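Fatty Acyl-Adenylate Ligase (Escherichia coli, PDB 3PBK) belongs to the AMP-binding enzyme family of the ANL clan and carries a bound 5'-O-[(S)-(dodecanoyloxy)(hydroxy)phosphoryl]adenosine in a pocket. Local coordinates at residues V23-Y28 with P239-L244; A34-Y39 with L49-L54; Q516-L521 with I535-P540; I491-A496 with E555-Y560. One frame throughout, in Å; residues are numbered along the deposited sequence.

Contact 1 (V23-Y28 with P239-L244); sequences VDALDY and PVATQL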
loop_
_atom_site.group_PDB
_atom_site.type_symbol
_atom_site.label_atom_id
_atom_site.label_comp_id
_atom_site.label_asym_id
_atom_site.label_seq_id
_atom_site.Cartn_x
_atom_site.Cartn_y
_atom_site.Cartn_z
ATOM N N VAL A 23 -20.791 8.248 4.721
ATOM C CA VAL A 23 -21.875 8.984 4.098
ATOM C C VAL A 23 -22.041 10.343 4.781
ATOM O O VAL A 23 -22.163 11.372 4.113
ATOM C CB VAL A 23 -23.180 8.182 4.121
ATOM C CG1 VAL A 23 -24.374 9.099 3.854
ATOM C CG2 VAL A 23 -23.107 7.048 3.108
ATOM N N ASP A 24 -22.027 10.358 6.109
ATOM C CA ASP A 24 -21.950 11.625 6.819
ATOM C C ASP A 24 -20.791 12.446 6.280
ATOM O O ASP A 24 -20.958 13.590 5.885
ATOM C CB ASP A 24 -21.753 11.389 8.309
ATOM C CG ASP A 24 -22.989 10.836 8.974
ATOM O OD1 ASP A 24 -24.096 11.300 8.626
ATOM O OD2 ASP A 24 -22.858 9.942 9.842
ATOM N N ALA A 25 -19.609 11.856 6.260
ATOM C CA ALA A 25 -18.437 12.554 5.768
ATOM C C ALA A 25 -18.714 13.228 4.418
ATOM O O ALA A 25 -18.543 14.437 4.275
ATOM C CB ALA A 25 -17.249 11.604 5.677
ATOM N N LEU A 26 -19.155 12.455 3.434
ATOM C CA LEU A 26 -19.359 12.996 2.100
ATOM C C LEU A 26 -20.491 14.017 2.058
ATOM O O LEU A 26 -20.459 14.958 1.265
ATOM C CB LEU A 26 -19.627 11.871 1.099
ATOM C CG LEU A 26 -20.109 12.300 -0.289
ATOM C CD1 LEU A 26 -19.150 13.302 -0.888
ATOM C CD2 LEU A 26 -20.259 11.103 -1.191
ATOM N N ASP A 27 -21.502 13.818 2.896
ATOM C CA ASP A 27 -22.624 14.740 2.953
ATOM C C ASP A 27 -22.120 16.131 3.258
ATOM O O ASP A 27 -22.587 17.113 2.683
ATOM C CB ASP A 27 -23.611 14.315 4.033
ATOM C CG ASP A 27 -24.737 13.467 3.489
ATOM O OD1 ASP A 27 -24.738 13.177 2.269
ATOM O OD2 ASP A 27 -25.629 13.100 4.278
ATOM N N TYR A 28 -21.157 16.206 4.166
ATOM C CA TYR A 28 -20.547 17.468 4.537
ATOM C C TYR A 28 -19.689 18.050 3.418
ATOM O O TYR A 28 -19.645 19.266 3.249
ATOM C CB TYR A 28 -19.689 17.293 5.786
ATOM C CG TYR A 28 -19.121 18.593 6.296
ATOM C CD1 TYR A 28 -19.867 19.409 7.139
ATOM C CD2 TYR A 28 -17.851 19.015 5.930
ATOM C CE1 TYR A 28 -19.371 20.597 7.606
ATOM C CE2 TYR A 28 -17.339 20.210 6.395
ATOM C CZ TYR A 28 -18.108 20.995 7.234
ATOM O OH TYR A 28 -17.627 22.187 7.710
ATOM N N PRO A 239 -9.225 12.842 1.207
ATOM C CA PRO A 239 -9.664 14.129 0.648
ATOM C C PRO A 239 -11.191 14.330 0.773
ATOM O O PRO A 239 -11.678 15.461 0.746
ATOM C CB PRO A 239 -9.252 14.036 -0.823
ATOM C CG PRO A 239 -8.225 12.984 -0.867
ATOM C CD PRO A 239 -8.580 11.999 0.192
ATOM N N VAL A 240 -11.946 13.247 0.918
ATOM C CA VAL A 240 -13.384 13.374 1.062
ATOM C C VAL A 240 -13.783 13.755 2.485
ATOM O O VAL A 240 -14.698 14.560 2.691
ATOM C CB VAL A 240 -14.091 12.087 0.650
ATOM C CG1 VAL A 240 -15.463 12.019 1.262
ATOM C CG2 VAL A 240 -14.171 12.005 -0.868
ATOM N N ALA A 241 -13.086 13.191 3.466
ATOM C CA ALA A 241 -13.424 13.407 4.875
ATOM C C ALA A 241 -12.831 14.708 5.398
ATOM O O ALA A 241 -12.991 15.070 6.561
ATOM C CB ALA A 241 -12.942 12.238 5.703
ATOM N N THR A 242 -12.156 15.413 4.506
ATOM C CA THR A 242 -11.377 16.573 4.875
ATOM C C THR A 242 -11.775 17.733 3.964
ATOM O O THR A 242 -11.252 18.839 4.069
ATOM C CB THR A 242 -9.873 16.235 4.761
ATOM O OG1 THR A 242 -9.512 15.290 5.786
ATOM C CG2 THR A 242 -9.032 17.467 4.919
ATOM N N GLN A 243 -12.735 17.464 3.087
ATOM C CA GLN A 243 -13.221 18.444 2.131
ATOM C C GLN A 243 -12.091 19.118 1.383
ATOM O O GLN A 243 -12.184 20.301 1.059
ATOM C CB GLN A 243 -14.073 19.503 2.812
ATOM C CG GLN A 243 -14.940 18.963 3.901
ATOM C CD GLN A 243 -14.372 19.276 5.254
ATOM O OE1 GLN A 243 -14.381 18.441 6.159
ATOM N NE2 GLN A 243 -13.852 20.490 5.402
ATOM N N LEU A 244 -11.037 18.347 1.112
ATOM C CA LEU A 244 -9.845 18.792 0.380
ATOM C C LEU A 244 -9.805 18.240 -1.041
ATOM O O LEU A 244 -10.139 17.087 -1.273
ATOM C CB LEU A 244 -8.579 18.327 1.104
ATOM C CG LEU A 244 -8.174 19.030 2.396
ATOM C CD1 LEU A 244 -6.731 18.715 2.730
ATOM C CD2 LEU A 244 -8.371 20.526 2.279
#
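Helix 22-29 packs here against the weakly bonded C-terminal part of helix 229-241 and the loop after it. The contact joins the N-terminal helix 22-29 to helix 229-241 of an AMP-binding enzyme of the ANL clan. Tyr28 and Gln243 meet at one end of it. The first torsion of Tyr28 sets CG anti to the backbone N (chi1 -175°), and the ring reaches out to the turn at Gln243. The Gln243 chain is bent at its second torsion and crosses the ring obliquely. It comes to the ring edge: Gln243 CG lies in the ring plane, 3.5 Å from Tyr28 CD2. Tyr28 OH is hydrogen-bonded to Pro13 O, and Arg15 makes a cation-pi contact with the ring. The N-terminal residues thus probably help to fix the ring. The other half of the contact is apolar and buried. The methyl of Ala25 points at the facing segment and meets Ala241, with the two CB atoms 4.4 Å apart. Val240 also points across. Its CG1 is anti to the backbone N and stops against the start of the Leu26 side chain. The Leu26 side chain also touches Phe91 and Tyr95 of helix 84-95 and Leu54 of helix 51-67. Val240 CG1 lies 4.1 Å from Leu26 CA and 4.2 Å from Leu26 CB.

Contact 2 (A34-Y39 with L49-L54); sequences AGMNFY and LEYQTL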
loop_
_atom_site.group_PDB
_atom_site.type_symbol
_atom_site.label_atom_id
_atom_site.label_comp_id
_atom_site.label_asym_id
_atom_site.label_seq_id
_atom_site.Cartn_x
_atom_site.Cartn_y
_atom_site.Cartn_z
ATOM N N ALA A 34 -14.767 21.792 -3.375
ATOM C CA ALA A 34 -13.657 20.923 -3.740
ATOM C C ALA A 34 -14.150 19.671 -4.437
ATOM O O ALA A 34 -15.353 19.394 -4.492
ATOM C CB ALA A 34 -12.835 20.553 -2.510
ATOM N N GLY A 35 -13.205 18.915 -4.968
ATOM C CA GLY A 35 -13.539 17.682 -5.634
ATOM C C GLY A 35 -12.289 17.030 -6.166
ATOM O O GLY A 35 -11.173 17.407 -5.802
HETATM N N MSE A 36 -12.485 16.052 -7.038
HETATM C CA MSE A 36 -11.383 15.328 -7.633
HETATM C C MSE A 36 -11.112 15.768 -9.059
HETATM O O MSE A 36 -12.012 16.194 -9.778
HETATM C CB MSE A 36 -11.683 13.843 -7.615
HETATM C CG MSE A 36 -11.573 13.242 -6.253
HETATM SE SE MSE A 36 -13.098 12.098 -5.947
HETATM C CE MSE A 36 -12.435 11.054 -4.424
ATOM N N ASN A 37 -9.853 15.646 -9.456
ATOM C CA ASN A 37 -9.438 15.983 -10.800
ATOM C C ASN A 37 -8.549 14.894 -11.408
ATOM O O ASN A 37 -7.447 14.635 -10.929
ATOM C CB ASN A 37 -8.752 17.345 -10.791
ATOM C CG ASN A 37 -9.573 18.393 -10.057
ATOM O OD1 ASN A 37 -10.281 19.186 -10.678
ATOM N ND2 ASN A 37 -9.501 18.386 -8.728
ATOM N N PHE A 38 -9.053 14.249 -12.456
ATOM C CA PHE A 38 -8.331 13.185 -13.132
ATOM C C PHE A 38 -7.519 13.705 -14.307
ATOM O O PHE A 38 -8.071 14.283 -15.245
ATOM C CB PHE A 38 -9.312 12.135 -13.611
ATOM C CG PHE A 38 -10.201 11.625 -12.532
ATOM C CD1 PHE A 38 -9.865 10.482 -11.826
ATOM C CD2 PHE A 38 -11.371 12.296 -12.207
ATOM C CE1 PHE A 38 -10.682 10.001 -10.825
ATOM C CE2 PHE A 38 -12.203 11.822 -11.205
ATOM C CZ PHE A 38 -11.856 10.669 -10.511
ATOM N N TYR A 39 -6.208 13.483 -14.255
ATOM C CA TYR A 39 -5.302 14.005 -15.266
ATOM C C TYR A 39 -4.741 12.900 -16.142
ATOM O O TYR A 39 -4.492 11.798 -15.660
ATOM C CB TYR A 39 -4.165 14.771 -14.603
ATOM C CG TYR A 39 -4.543 16.171 -14.178
ATOM C CD1 TYR A 39 -5.176 16.403 -12.971
ATOM C CD2 TYR A 39 -4.276 17.262 -14.991
ATOM C CE1 TYR A 39 -5.524 17.686 -12.579
ATOM C CE2 TYR A 39 -4.620 18.550 -14.604
ATOM C CZ TYR A 39 -5.241 18.757 -13.396
ATOM O OH TYR A 39 -5.593 20.034 -13.008
ATOM N N LEU A 49 -14.597 15.845 -10.960
ATOM C CA LEU A 49 -15.696 15.335 -10.159
ATOM C C LEU A 49 -15.752 16.108 -8.859
ATOM O O LEU A 49 -14.908 15.912 -7.983
ATOM C CB LEU A 49 -15.505 13.850 -9.864
ATOM C CG LEU A 49 -16.635 13.235 -9.042
ATOM C CD1 LEU A 49 -17.971 13.533 -9.695
ATOM C CD2 LEU A 49 -16.454 11.738 -8.874
ATOM N N GLU A 50 -16.735 16.999 -8.741
ATOM C CA GLU A 50 -16.942 17.741 -7.503
ATOM C C GLU A 50 -17.662 16.898 -6.463
ATOM O O GLU A 50 -18.499 16.058 -6.794
ATOM C CB GLU A 50 -17.721 19.019 -7.774
ATOM C CG GLU A 50 -16.933 19.994 -8.596
ATOM C CD GLU A 50 -17.814 20.924 -9.381
ATOM O OE1 GLU A 50 -18.292 21.920 -8.786
ATOM O OE2 GLU A 50 -18.020 20.654 -10.591
ATOM N N TYR A 51 -17.328 17.109 -5.199
ATOM C CA TYR A 51 -17.942 16.316 -4.151
ATOM C C TYR A 51 -19.448 16.537 -4.157
ATOM O O TYR A 51 -20.224 15.579 -4.052
ATOM C CB TYR A 51 -17.340 16.655 -2.788
ATOM C CG TYR A 51 -15.885 16.274 -2.669
ATOM C CD1 TYR A 51 -15.458 14.992 -3.007
ATOM C CD2 TYR A 51 -14.938 17.190 -2.216
ATOM C CE1 TYR A 51 -14.139 14.634 -2.900
ATOM C CE2 TYR A 51 -13.614 16.838 -2.107
ATOM C CZ TYR A 51 -13.223 15.556 -2.447
ATOM O OH TYR A 51 -11.905 15.189 -2.344
ATOM N N GLN A 52 -19.854 17.799 -4.290
ATOM C CA GLN A 52 -21.261 18.133 -4.451
ATOM C C GLN A 52 -21.897 17.177 -5.450
ATOM O O GLN A 52 -22.892 16.520 -5.145
ATOM C CB GLN A 52 -21.409 19.566 -4.948
ATOM C CG GLN A 52 -22.846 19.977 -5.235
ATOM C CD GLN A 52 -22.969 21.419 -5.718
ATOM O OE1 GLN A 52 -21.965 22.088 -6.017
ATOM N NE2 GLN A 52 -24.208 21.906 -5.792
ATOM N N THR A 53 -21.301 17.101 -6.637
ATOM C CA THR A 53 -21.781 16.238 -7.710
ATOM C C THR A 53 -21.668 14.757 -7.348
ATOM O O THR A 53 -22.566 13.963 -7.627
ATOM C CB THR A 53 -21.002 16.511 -9.010
ATOM O OG1 THR A 53 -21.388 17.784 -9.549
ATOM C CG2 THR A 53 -21.258 15.419 -10.036
ATOM N N LEU A 54 -20.554 14.386 -6.734
ATOM C CA LEU A 54 -20.343 13.006 -6.322
ATOM C C LEU A 54 -21.472 12.505 -5.412
ATOM O O LEU A 54 -21.994 11.408 -5.604
ATOM C CB LEU A 54 -18.992 12.858 -5.634
ATOM C CG LEU A 54 -18.881 11.634 -4.730
ATOM C CD1 LEU A 54 -18.807 10.346 -5.534
ATOM C CD2 LEU A 54 -17.673 11.777 -3.837
#
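Strands 35-39 and 45-50 run antiparallel as a beta hairpin, with Met36 and Leu49 a hydrogen-bonded pair and Gly35 and Glu50 a non-hydrogen-bonded pair. Met36 N donates to Leu49 O (2.6 Å), from above the carbonyl plane. Leu49 N returns a bond to Met36 O (2.9 Å) that lies in the carbonyl plane. A third bond follows where the chain turns into helix 51-67: Tyr51 N points almost straight at a lone pair of Ala34 O (3.1 Å, 176° at the hydrogen). Glu50 stands at the N-cap position of that helix. The Tyr51 ring folds back over the first strand. Gly35 CA sits over the centre of one ring face in a CH-pi contact, 3.7 Å from the centroid. Ala34 CB touches Tyr51 CE2 at 3.8 Å. The side chains of selenomethionine Met36 and Tyr51 cross at about a right angle, and Met36 SE comes obliquely to Tyr51 CE1, at 4.1 Å, as a Met-aromatic contact. Farther along, Leu49 CB lies at the edge of the Phe38 ring. Strand 35-39 also bonds to strand 246-248. Backbone bonds thus set the register, and the buried Tyr51 can pack against bare backbone while its OH is satisfied by Leu244 O.

Contact 3 (Q516-L521 with I535-P540); sequences QLIHAL and IDLLPP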
loop_
_atom_site.group_PDB
_atom_site.type_symbol
_atom_site.label_atom_id
_atom_site.label_comp_id
_atom_site.label_asym_id
_atom_site.label_seq_id
_atom_site.Cartn_x
_atom_site.Cartn_y
_atom_site.Cartn_z
ATOM N N GLN A 516 30.340 -13.116 -14.898
ATOM C CA GLN A 516 31.183 -12.178 -14.180
ATOM C C GLN A 516 30.494 -11.638 -12.928
ATOM O O GLN A 516 31.066 -11.649 -11.832
ATOM C CB GLN A 516 31.575 -11.041 -15.123
ATOM C CG GLN A 516 31.834 -9.700 -14.455
ATOM C CD GLN A 516 32.282 -8.650 -15.457
ATOM O OE1 GLN A 516 32.114 -7.442 -15.237
ATOM N NE2 GLN A 516 32.847 -9.111 -16.577
ATOM N N LEU A 517 29.259 -11.176 -13.095
ATOM C CA LEU A 517 28.492 -10.606 -11.992
ATOM C C LEU A 517 28.041 -11.647 -10.966
ATOM O O LEU A 517 27.980 -11.348 -9.777
ATOM C CB LEU A 517 27.299 -9.815 -12.532
ATOM C CG LEU A 517 26.177 -9.402 -11.583
ATOM C CD1 LEU A 517 25.491 -8.178 -12.114
ATOM C CD2 LEU A 517 25.174 -10.510 -11.422
ATOM N N ILE A 518 27.714 -12.856 -11.422
ATOM C CA ILE A 518 27.363 -13.950 -10.512
ATOM C C ILE A 518 28.516 -14.275 -9.582
ATOM O O ILE A 518 28.333 -14.412 -8.381
ATOM C CB ILE A 518 27.029 -15.247 -11.261
ATOM C CG1 ILE A 518 25.660 -15.163 -11.928
ATOM C CG2 ILE A 518 27.068 -16.430 -10.310
ATOM C CD1 ILE A 518 25.414 -16.276 -12.934
ATOM N N HIS A 519 29.707 -14.417 -10.151
ATOM C CA HIS A 519 30.887 -14.755 -9.368
ATOM C C HIS A 519 31.285 -13.622 -8.407
ATOM O O HIS A 519 31.672 -13.870 -7.259
ATOM C CB HIS A 519 32.051 -15.124 -10.287
ATOM C CG HIS A 519 33.395 -14.974 -9.637
ATOM N ND1 HIS A 519 34.041 -16.020 -9.009
ATOM C CD2 HIS A 519 34.206 -13.895 -9.505
ATOM C CE1 HIS A 519 35.197 -15.593 -8.527
ATOM N NE2 HIS A 519 35.321 -14.308 -8.812
ATOM N N ALA A 520 31.185 -12.385 -8.886
ATOM C CA ALA A 520 31.515 -11.207 -8.093
ATOM C C ALA A 520 30.548 -11.021 -6.912
ATOM O O ALA A 520 30.951 -10.675 -5.794
ATOM C CB ALA A 520 31.500 -9.984 -8.986
ATOM N N LEU A 521 29.269 -11.249 -7.183
ATOM C CA LEU A 521 28.206 -11.129 -6.194
ATOM C C LEU A 521 28.327 -12.199 -5.113
ATOM O O LEU A 521 28.188 -11.910 -3.933
ATOM C CB LEU A 521 26.856 -11.270 -6.891
ATOM C CG LEU A 521 25.779 -10.260 -6.546
ATOM C CD1 LEU A 521 26.404 -8.891 -6.454
ATOM C CD2 LEU A 521 24.705 -10.285 -7.607
ATOM N N ILE A 535 23.333 -17.304 -6.565
ATOM C CA ILE A 535 22.814 -16.284 -7.472
ATOM C C ILE A 535 21.950 -16.912 -8.573
ATOM O O ILE A 535 22.413 -17.774 -9.311
ATOM C CB ILE A 535 23.974 -15.496 -8.138
ATOM C CG1 ILE A 535 25.108 -15.231 -7.138
ATOM C CG2 ILE A 535 23.470 -14.209 -8.778
ATOM C CD1 ILE A 535 24.726 -14.375 -5.967
ATOM N N ASP A 536 20.697 -16.480 -8.682
ATOM C CA ASP A 536 19.785 -16.981 -9.707
ATOM C C ASP A 536 19.422 -15.871 -10.664
ATOM O O ASP A 536 18.587 -15.037 -10.336
ATOM C CB ASP A 536 18.495 -17.488 -9.062
ATOM C CG ASP A 536 18.241 -18.960 -9.321
ATOM O OD1 ASP A 536 19.182 -19.651 -9.778
ATOM O OD2 ASP A 536 17.091 -19.416 -9.073
ATOM N N LEU A 537 20.036 -15.845 -11.843
ATOM C CA LEU A 537 19.685 -14.826 -12.839
ATOM C C LEU A 537 18.437 -15.227 -13.627
ATOM O O LEU A 537 18.430 -16.249 -14.312
ATOM C CB LEU A 537 20.869 -14.539 -13.771
ATOM C CG LEU A 537 21.789 -13.383 -13.343
ATOM C CD1 LEU A 537 21.887 -13.275 -11.838
ATOM C CD2 LEU A 537 23.180 -13.481 -13.949
ATOM N N LEU A 538 17.377 -14.430 -13.513
ATOM C CA LEU A 538 16.115 -14.727 -14.186
ATOM C C LEU A 538 15.831 -13.733 -15.298
ATOM O O LEU A 538 16.512 -12.713 -15.427
ATOM C CB LEU A 538 14.950 -14.692 -13.202
ATOM C CG LEU A 538 15.071 -15.470 -11.896
ATOM C CD1 LEU A 538 13.718 -15.522 -11.197
ATOM C CD2 LEU A 538 15.615 -16.858 -12.156
ATOM N N PRO A 539 14.811 -14.028 -16.108
ATOM C CA PRO A 539 14.356 -13.128 -17.171
ATOM C C PRO A 539 13.457 -12.041 -16.592
ATOM O O PRO A 539 12.878 -12.234 -15.524
ATOM C CB PRO A 539 13.526 -14.045 -18.070
ATOM C CG PRO A 539 13.708 -15.445 -17.521
ATOM C CD PRO A 539 14.059 -15.291 -16.101
ATOM N N PRO A 540 13.345 -10.897 -17.274
ATOM C CA PRO A 540 12.412 -9.890 -16.773
ATOM C C PRO A 540 11.085 -9.986 -17.509
ATOM O O PRO A 540 11.066 -10.375 -18.680
ATOM C CB PRO A 540 13.113 -8.592 -17.145
ATOM C CG PRO A 540 13.713 -8.916 -18.502
ATOM C CD PRO A 540 14.103 -10.401 -18.438
#
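Apolar packing carries this contact between helix 511-529 and strand 533-538. Ile518 is its centre on the helix. Its first torsion puts CG1 beside the backbone N and CG2 anti to it, so the two branches part. The Ile518 and Ile535 side chains slide past each other in opposite directions, with Ile518 CG2 3.9 Å from Ile535 CB. Ile518 CG1 goes to the neighbouring side chain and lies 3.6 Å from Leu537 CD2. Ile518 CD1 touches the same methyl, at 3.7 Å from Leu537 CD2. Ile535 points at the helix and spans two residues one turn apart. Ile535 CD1 reaches Leu521 CB at 3.9 Å. Leu517 adds a looser touch, CD2 to Leu537 CD1 at 4.3 Å. One contact involves backbone: Ile535 CG1 packs on the carbonyl oxygen Ile518 O, at 3.6 Å. The strand directs its backbone bonding to its sheet neighbour. Asp536 and Leu538 bond to Leu502 and Ile504 of strand 500-505 and to Cys506 just after it. Leu521 and Leu537 both also touch Ile504. The axes of helix segment 516-521 and strand segment 535-538 run at 150°. Strand 500-505, the helix and strand 533-538 form a beta-alpha-beta crossover: the helix joins two parallel neighbouring strands and packs its apolar side on them.

Contact 4 (I491-A496 with E555-Y560); sequences IAFVTA and EAKKRY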
loop_
_atom_site.group_PDB
_atom_site.type_symbol
_atom_site.label_atom_id
_atom_site.label_comp_id
_atom_site.label_asym_id
_atom_site.label_seq_id
_atom_site.Cartn_x
_atom_site.Cartn_y
_atom_site.Cartn_z
ATOM N N ILE A 491 15.551 -10.602 -5.016
ATOM C CA ILE A 491 14.840 -11.239 -3.914
ATOM C C ILE A 491 15.741 -12.242 -3.207
ATOM O O ILE A 491 16.368 -13.091 -3.855
ATOM C CB ILE A 491 13.663 -12.052 -4.417
ATOM C CG1 ILE A 491 12.745 -11.199 -5.269
ATOM C CG2 ILE A 491 12.901 -12.654 -3.255
ATOM C CD1 ILE A 491 11.819 -12.040 -6.126
ATOM N N ALA A 492 15.792 -12.158 -1.881
ATOM C CA ALA A 492 16.565 -13.106 -1.098
ATOM C C ALA A 492 15.672 -13.880 -0.129
ATOM O O ALA A 492 14.732 -13.342 0.446
ATOM C CB ALA A 492 17.687 -12.397 -0.363
ATOM N N PHE A 493 15.963 -15.163 0.024
ATOM C CA PHE A 493 15.267 -15.994 0.993
ATOM C C PHE A 493 16.089 -17.243 1.275
ATOM O O PHE A 493 17.061 -17.536 0.570
ATOM C CB PHE A 493 13.872 -16.361 0.495
ATOM C CG PHE A 493 13.872 -17.109 -0.803
ATOM C CD1 PHE A 493 13.821 -16.431 -2.008
ATOM C CD2 PHE A 493 13.920 -18.492 -0.820
ATOM C CE1 PHE A 493 13.817 -17.122 -3.205
ATOM C CE2 PHE A 493 13.922 -19.182 -2.009
ATOM C CZ PHE A 493 13.870 -18.497 -3.203
ATOM N N VAL A 494 15.710 -17.972 2.316
ATOM C CA VAL A 494 16.412 -19.200 2.644
ATOM C C VAL A 494 15.547 -20.415 2.337
ATOM O O VAL A 494 14.380 -20.481 2.718
ATOM C CB VAL A 494 16.901 -19.227 4.109
ATOM C CG1 VAL A 494 15.762 -18.945 5.071
ATOM C CG2 VAL A 494 17.559 -20.552 4.420
ATOM N N THR A 495 16.131 -21.366 1.618
ATOM C CA THR A 495 15.440 -22.586 1.239
ATOM C C THR A 495 15.212 -23.459 2.469
ATOM O O THR A 495 15.814 -23.236 3.520
ATOM C CB THR A 495 16.230 -23.344 0.160
ATOM O OG1 THR A 495 15.324 -24.109 -0.633
ATOM C CG2 THR A 495 17.280 -24.255 0.771
ATOM N N ALA A 496 14.328 -24.440 2.360
ATOM C CA ALA A 496 14.040 -25.292 3.508
ATOM C C ALA A 496 15.218 -26.211 3.835
ATOM O O ALA A 496 15.265 -26.801 4.909
ATOM C CB ALA A 496 12.770 -26.092 3.283
ATOM N N GLU A 555 6.471 -15.796 -1.296
ATOM C CA GLU A 555 5.858 -16.500 -2.412
ATOM C C GLU A 555 6.931 -17.123 -3.302
ATOM O O GLU A 555 6.841 -18.292 -3.674
ATOM C CB GLU A 555 4.936 -15.557 -3.196
ATOM C CG GLU A 555 4.440 -16.098 -4.533
ATOM C CD GLU A 555 3.719 -17.442 -4.420
ATOM O OE1 GLU A 555 3.245 -17.791 -3.310
ATOM O OE2 GLU A 555 3.625 -18.144 -5.458
ATOM N N ALA A 556 7.957 -16.344 -3.619
ATOM C CA ALA A 556 9.088 -16.849 -4.386
ATOM C C ALA A 556 9.782 -18.002 -3.661
ATOM O O ALA A 556 10.272 -18.936 -4.300
ATOM C CB ALA A 556 10.075 -15.732 -4.676
ATOM N N LYS A 557 9.822 -17.932 -2.332
ATOM C CA LYS A 557 10.457 -18.966 -1.514
ATOM C C LYS A 557 9.791 -20.331 -1.690
ATOM O O LYS A 557 10.458 -21.363 -1.691
ATOM C CB LYS A 557 10.459 -18.563 -0.032
ATOM C CG LYS A 557 11.056 -19.608 0.920
ATOM C CD LYS A 557 11.058 -19.127 2.373
ATOM C CE LYS A 557 11.578 -20.222 3.312
ATOM N NZ LYS A 557 11.702 -19.780 4.740
ATOM N N LYS A 558 8.472 -20.338 -1.834
ATOM C CA LYS A 558 7.746 -21.592 -1.990
ATOM C C LYS A 558 7.735 -22.050 -3.440
ATOM O O LYS A 558 7.911 -23.231 -3.715
ATOM C CB LYS A 558 6.333 -21.499 -1.404
ATOM C CG LYS A 558 6.285 -21.895 0.084
ATOM C CD LYS A 558 7.303 -21.101 0.944
ATOM C CE LYS A 558 7.745 -21.849 2.222
ATOM N NZ LYS A 558 8.874 -22.815 1.993
ATOM N N ARG A 559 7.541 -21.117 -4.363
ATOM C CA ARG A 559 7.688 -21.423 -5.779
ATOM C C ARG A 559 8.950 -22.235 -6.004
ATOM O O ARG A 559 8.933 -23.261 -6.689
ATOM C CB ARG A 559 7.815 -20.141 -6.584
ATOM C CG ARG A 559 6.583 -19.729 -7.317
ATOM C CD ARG A 559 6.963 -18.781 -8.430
ATOM N NE ARG A 559 5.822 -17.975 -8.834
ATOM C CZ ARG A 559 5.559 -16.767 -8.348
ATOM N NH1 ARG A 559 6.372 -16.218 -7.447
ATOM N NH2 ARG A 559 4.489 -16.108 -8.774
ATOM N N TYR A 560 10.049 -21.742 -5.434
ATOM C CA TYR A 560 11.351 -22.382 -5.534
ATOM C C TYR A 560 11.341 -23.746 -4.837
ATOM O O TYR A 560 11.804 -24.736 -5.403
ATOM C CB TYR A 560 12.431 -21.468 -4.938
ATOM C CG TYR A 560 13.826 -22.066 -4.914
ATOM C CD1 TYR A 560 14.178 -23.029 -3.968
ATOM C CD2 TYR A 560 14.795 -21.658 -5.827
ATOM C CE1 TYR A 560 15.446 -23.579 -3.941
ATOM C CE2 TYR A 560 16.071 -22.199 -5.805
ATOM C CZ TYR A 560 16.391 -23.165 -4.862
ATOM O OH TYR A 560 17.660 -23.714 -4.832
#
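Phe493 is the tight point of this contact. It points from strand 490-494 at helix 553-564 and lies flat on the helix backbone. Its CG sits between the backbone N and the carbonyl carbon (chi1 59°), the crowded position. Lys557 CA is over one ring face, offset toward the rim, in a CH-pi contact 3.6 Å from the Phe493 centroid. Ala556 C lies over the same face. The edge of the Phe493 ring turns to the face of Tyr560 in an offset edge-to-face pair, with centroids 5.7 Å apart and planes at 72°. Phe493 CZ also meets Tyr560 CB at 3.7 Å. The buried Thr495 joins this packing, its OG1 obliquely placed to the ring and 3.4 Å from Tyr560 CE1. Beside them, Ile491 CD1 rests on Ala556 CB at 4.3 Å. The axes of strand segment 491-494 and helix segment 555-560 cross at -61°. This helix covers part of the three-stranded sheet 490-494, 500-505, 533-538, in the small C-terminal domain characteristic of ANL enzymes. Ala556 and Tyr560 also reach strand 500-505, at Gln503 and Ile501. The looser side begins with Lys557, which is partly exposed. Its fully extended chain leaves the Phe493 ring and runs alongside Val494. Lys558 and Arg559 are exposed. There Arg559 NH1 and Glu555 OE2 form only a long salt bridge, 3.9 Å apart. The oxygen stands above the guanidinium plane, so the attraction is one of charge alone.

In the fold
The four contacts form two distant pairs. Contacts 1 and 2 have centres 12 Å apart and touch through Tyr51, which packs on Val240, and through Leu26 on Leu54. Contact 2 is nested along the chain inside the loop closed by contact 1. It belongs to the mixed nine-stranded sheet, and helix 229-241 of contact 1 packs on Met36 of this sheet. Contacts 3 and 4 come later in the chain, centres 16 Å apart, with contact 3 nested in contact 4. Both put helices against the sheet of strands 490-494, 500-505 and 533-538. Centres of the two pairs are about 44 to 51 Å apart, across the chain's centre, consistent with a large N-terminal part and a small C-terminal domain.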